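Local coordinates for FMN-binding protein (Syntrophomonas wolfei subsp. wolfei, PDB 3IN6) that binds flavin mononucleotide as a flavoprotein, though what reaction it serves, if any, is not known, at residues 51-56 with 116-121. Sequence-based numbering, arbitrary orientation.
Sequences VLEMIG and KKRLDN. With FMN (flavin mononucleotide), chain C.
Glu53 OE1 is gripped by two nitrogens of Arg118, NE at 3.2 Å and, more weakly, NH2 at 3.3 Å. This salt bridge ties strand 52-55, an outermost strand, within this chain, of an antiparallel sheet consistent with the FMN-binding split barrel, to the last turn of helix 110-120. OE1 lies in the guanidinium plane, but NE meets it on the anti side, 33° out of the carboxylate plane. The two flat groups are turned 70° apart. The other carboxylate oxygen, OE2, forms a salt bridge with Arg114 of the same helix, so two arginines hold the group. The Arg118 chain runs out extended and then bends at chi3 (-69°), which sets NE 3.2 Å from Leu52 O, at too poor an angle for a hydrogen bond. Leu52 O lies above one guanidinium face, displaced toward its rim, and accepts a hydrogen bond from Asn29 ND2. An alanine in place of Arg118 would probably leave Glu53 OE1 without its charged mate and uncover Leu52 O on that side. Val51 belongs to the FMN pocket, which Arg97 and Leu145 of the second subunit complete. Its CG2 touches Leu119 CD1 at 3.9 Å, while Val51 N donates a 2.7 Å hydrogen bond to FMN O4.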
ATOM      1  N   VAL A  51     -11.215  -9.380  -1.693  1.00 33.14           N
ATOM      2  CA  VAL A  51     -11.969 -10.421  -2.433  1.00 29.57           C
ATOM      3  C   VAL A  51     -11.142 -10.804  -3.670  1.00 27.00           C
ATOM      4  O   VAL A  51     -11.412 -10.359  -4.802  1.00 21.75           O
ATOM      5  CB  VAL A  51     -13.388  -9.994  -2.810  1.00 30.66           C
ATOM      6  CG1 VAL A  51     -14.122 -11.162  -3.487  1.00 29.58           C
ATOM      7  CG2 VAL A  51     -14.146  -9.561  -1.575  1.00 30.27           C
ATOM      8  N   LEU A  52     -10.135 -11.649  -3.432  1.00 26.07           N
ATOM      9  CA  LEU A  52      -9.132 -12.013  -4.453  1.00 24.41           C
ATOM     10  C   LEU A  52      -8.859 -13.495  -4.600  1.00 22.13           C
ATOM     11  O   LEU A  52      -9.068 -14.286  -3.671  1.00 21.91           O
ATOM     12  CB  LEU A  52      -7.767 -11.443  -4.058  1.00 23.29           C
ATOM     13  CG  LEU A  52      -7.526  -9.966  -3.847  1.00 27.90           C
ATOM     14  CD1 LEU A  52      -6.070  -9.809  -3.444  1.00 19.87           C
ATOM     15  CD2 LEU A  52      -7.852  -9.168  -5.124  1.00 32.98           C
ATOM     16  N   GLU A  53      -8.282 -13.828  -5.748  1.00 21.72           N
ATOM     17  CA  GLU A  53      -7.850 -15.186  -6.044  1.00 21.02           C
ATOM     18  C   GLU A  53      -6.730 -15.200  -7.083  1.00 20.14           C
ATOM     19  O   GLU A  53      -6.822 -14.528  -8.136  1.00 20.92           O
ATOM     20  CB  GLU A  53      -9.038 -16.017  -6.523  1.00 20.90           C
ATOM     21  CG  GLU A  53      -8.718 -17.481  -6.722  1.00 24.04           C
ATOM     22  CD  GLU A  53      -9.955 -18.320  -6.975  1.00 15.88           C
ATOM     23  OE1 GLU A  53     -11.064 -17.892  -6.604  1.00 34.42           O
ATOM     24  OE2 GLU A  53      -9.812 -19.424  -7.511  1.00 29.38           O
HETATM   25  N   MSE A  54      -5.661 -15.925  -6.775  1.00 18.70           N
HETATM   26  CA  MSE A  54      -4.542 -16.122  -7.704  1.00 19.82           C
HETATM   27  C   MSE A  54      -4.764 -17.467  -8.407  1.00 20.68           C
HETATM   28  O   MSE A  54      -5.056 -18.478  -7.755  1.00 21.28           O
HETATM   29  CB  MSE A  54      -3.205 -16.075  -6.978  1.00 20.84           C
HETATM   30  CG  MSE A  54      -2.029 -16.568  -7.773  1.00 15.16           C
HETATM   31 SE   MSE A  54      -0.418 -16.129  -6.785  0.75 15.43          SE
HETATM   32  CE  MSE A  54       0.911 -17.147  -7.794  1.00  8.54           C
ATOM     33  N   ILE A  55      -4.685 -17.434  -9.738  1.00 21.23           N
ATOM     34  CA  ILE A  55      -4.900 -18.596 -10.604  1.00 22.31           C
ATOM     35  C   ILE A  55      -3.591 -18.853 -11.353  1.00 21.62           C
ATOM     36  O   ILE A  55      -3.014 -17.937 -11.948  1.00 22.00           O
ATOM     37  CB  ILE A  55      -6.062 -18.323 -11.614  1.00 22.40           C
ATOM     38  CG1 ILE A  55      -7.366 -18.015 -10.865  1.00 21.18           C
ATOM     39  CG2 ILE A  55      -6.259 -19.491 -12.562  1.00 19.46           C
ATOM     40  CD1 ILE A  55      -8.431 -17.373 -11.722  1.00 24.79           C
ATOM     41  N   GLY A  56      -3.115 -20.092 -11.297  1.00 22.86           N
ATOM     42  CA  GLY A  56      -1.865 -20.467 -11.937  1.00 22.65           C
ATOM     43  C   GLY A  56      -0.699 -19.746 -11.285  1.00 22.83           C
ATOM     44  O   GLY A  56      -0.625 -19.635 -10.045  1.00 19.34           O
ATOM     45  N   LYS A 116     -17.345 -14.386  -8.355  1.00 34.76           N
ATOM     46  CA  LYS A 116     -18.689 -14.190  -7.814  1.00 37.12           C
ATOM     47  C   LYS A 116     -18.929 -15.188  -6.684  1.00 38.35           C
ATOM     48  O   LYS A 116     -19.386 -14.811  -5.595  1.00 39.21           O
ATOM     49  CB  LYS A 116     -19.757 -14.358  -8.911  1.00 37.31           C
ATOM     50  CG  LYS A 116     -21.194 -14.163  -8.438  1.00 36.99           C
ATOM     51  N   LYS A 117     -18.616 -16.457  -6.959  1.00 38.37           N
ATOM     52  CA  LYS A 117     -18.741 -17.530  -5.975  1.00 38.28           C
ATOM     53  C   LYS A 117     -18.010 -17.148  -4.690  1.00 38.69           C
ATOM     54  O   LYS A 117     -18.562 -17.252  -3.600  1.00 39.98           O
ATOM     55  CB  LYS A 117     -18.178 -18.838  -6.530  1.00 37.58           C
ATOM     56  CG  LYS A 117     -18.918 -19.371  -7.746  1.00 38.94           C
ATOM     57  N   ARG A 118     -16.774 -16.682  -4.829  1.00 38.89           N
ATOM     58  CA  ARG A 118     -15.983 -16.264  -3.676  1.00 38.95           C
ATOM     59  C   ARG A 118     -16.671 -15.129  -2.911  1.00 39.90           C
ATOM     60  O   ARG A 118     -16.854 -15.229  -1.697  1.00 38.69           O
ATOM     61  CB  ARG A 118     -14.570 -15.849  -4.112  1.00 38.24           C
ATOM     62  CG  ARG A 118     -13.672 -15.364  -2.979  1.00 35.50           C
ATOM     63  CD  ARG A 118     -12.259 -15.100  -3.456  1.00 34.40           C
ATOM     64  NE  ARG A 118     -11.550 -16.325  -3.818  1.00 33.54           N
ATOM     65  CZ  ARG A 118     -10.817 -17.068  -2.990  1.00 37.06           C
ATOM     66  NH1 ARG A 118     -10.662 -16.739  -1.713  1.00 37.56           N
ATOM     67  NH2 ARG A 118     -10.221 -18.159  -3.446  1.00 40.75           N
ATOM     68  N   LEU A 119     -17.057 -14.067  -3.625  1.00 39.99           N
ATOM     69  CA  LEU A 119     -17.723 -12.912  -3.005  1.00 40.28           C
ATOM     70  C   LEU A 119     -18.998 -13.289  -2.251  1.00 40.96           C
ATOM     71  O   LEU A 119     -19.316 -12.668  -1.231  1.00 40.56           O
ATOM     72  CB  LEU A 119     -18.042 -11.830  -4.042  1.00 39.79           C
ATOM     73  CG  LEU A 119     -18.694 -10.534  -3.530  1.00 41.66           C
ATOM     74  CD1 LEU A 119     -17.912  -9.924  -2.360  1.00 40.34           C
ATOM     75  CD2 LEU A 119     -18.846  -9.511  -4.664  1.00 39.93           C
ATOM     76  N   ASP A 120     -19.722 -14.294  -2.749  1.00 42.20           N
ATOM     77  CA  ASP A 120     -20.959 -14.748  -2.092  1.00 43.89           C
ATOM     78  C   ASP A 120     -20.710 -15.168  -0.638  1.00 45.45           C
ATOM     79  O   ASP A 120     -21.573 -14.984   0.228  1.00 45.47           O
ATOM     80  CB  ASP A 120     -21.609 -15.915  -2.854  1.00 43.75           C
ATOM     81  CG  ASP A 120     -22.238 -15.496  -4.185  1.00 43.24           C
ATOM     82  OD1 ASP A 120     -22.440 -14.288  -4.427  1.00 43.18           O
ATOM     83  OD2 ASP A 120     -22.556 -16.398  -4.989  1.00 45.46           O
ATOM     84  N   ASN A 121     -19.522 -15.712  -0.373  1.00 46.60           N
ATOM     85  CA  ASN A 121     -19.155 -16.165   0.968  1.00 47.29           C
ATOM     86  C   ASN A 121     -18.465 -15.086   1.813  1.00 47.30           C
ATOM     87  O   ASN A 121     -17.678 -15.413   2.699  1.00 46.92           O
ATOM     88  CB  ASN A 121     -18.249 -17.393   0.856  1.00 47.26           C
ATOM     89  CG  ASN A 121     -18.882 -18.512   0.058  1.00 49.03           C
ATOM     90  OD1 ASN A 121     -20.105 -18.604  -0.044  1.00 52.47           O
ATOM     91  ND2 ASN A 121     -18.051 -19.376  -0.506  1.00 53.89           N
TER
HETATM   92  N1  FMN C 148     -13.534  -3.180  -2.383  1.00 49.24           N
HETATM   93  C2  FMN C 148     -13.479  -3.857  -3.589  1.00 50.09           C
HETATM   94  O2  FMN C 148     -13.890  -3.319  -4.622  1.00 41.44           O
HETATM   95  N3  FMN C 148     -12.959  -5.145  -3.631  1.00 52.35           N
HETATM   96  C4  FMN C 148     -12.503  -5.767  -2.477  1.00 51.85           C
HETATM   97  O4  FMN C 148     -12.050  -6.922  -2.553  1.00 54.12           O
HETATM   98  C4A FMN C 148     -12.577  -5.083  -1.253  1.00 52.57           C
HETATM   99  N5  FMN C 148     -12.139  -5.675  -0.072  1.00 56.26           N
HETATM  100  C5A FMN C 148     -12.200  -5.002   1.143  1.00 54.61           C
HETATM  101  C6  FMN C 148     -11.736  -5.631   2.308  1.00 55.39           C
HETATM  102  C7  FMN C 148     -11.800  -4.966   3.535  1.00 56.89           C
HETATM  103  C7M FMN C 148     -11.301  -5.661   4.766  1.00 60.38           C
HETATM  104  C8  FMN C 148     -12.311  -3.663   3.607  1.00 57.56           C
HETATM  105  C8M FMN C 148     -12.374  -2.924   4.918  1.00 46.50           C
HETATM  106  C9  FMN C 148     -12.765  -3.032   2.440  1.00 57.87           C
HETATM  107  C9A FMN C 148     -12.718  -3.700   1.195  1.00 56.80           C
HETATM  108  N10 FMN C 148     -13.159  -3.095   0.008  1.00 54.62           N
HETATM  109  C10 FMN C 148     -13.097  -3.783  -1.207  1.00 52.25           C
HETATM  110  C1' FMN C 148     -13.740  -1.698   0.017  1.00 55.33           C
HETATM  111  C2' FMN C 148     -12.740  -0.628  -0.417  1.00 52.93           C
HETATM  112  O2' FMN C 148     -11.565  -0.699   0.361  1.00 44.21           O
HETATM  113  C3' FMN C 148     -13.408   0.748  -0.307  1.00 54.58           C
HETATM  114  O3' FMN C 148     -14.385   0.852  -1.325  1.00 52.12           O
HETATM  115  C4' FMN C 148     -12.429   1.924  -0.396  1.00 52.30           C
HETATM  116  O4' FMN C 148     -13.082   3.118  -0.025  1.00 54.94           O
HETATM  117  C5' FMN C 148     -11.869   2.111  -1.796  1.00 49.68           C
HETATM  118  O5' FMN C 148     -10.926   3.154  -1.785  1.00 46.14           O
HETATM  119  P   FMN C 148     -10.636   4.064  -3.091  1.00 39.40           P
HETATM  120  O1P FMN C 148     -11.795   4.976  -3.385  1.00 47.01           O
HETATM  121  O2P FMN C 148     -10.372   3.224  -4.330  1.00 35.86           O
HETATM  122  O3P FMN C 148      -9.467   4.899  -2.684  1.00 32.65           O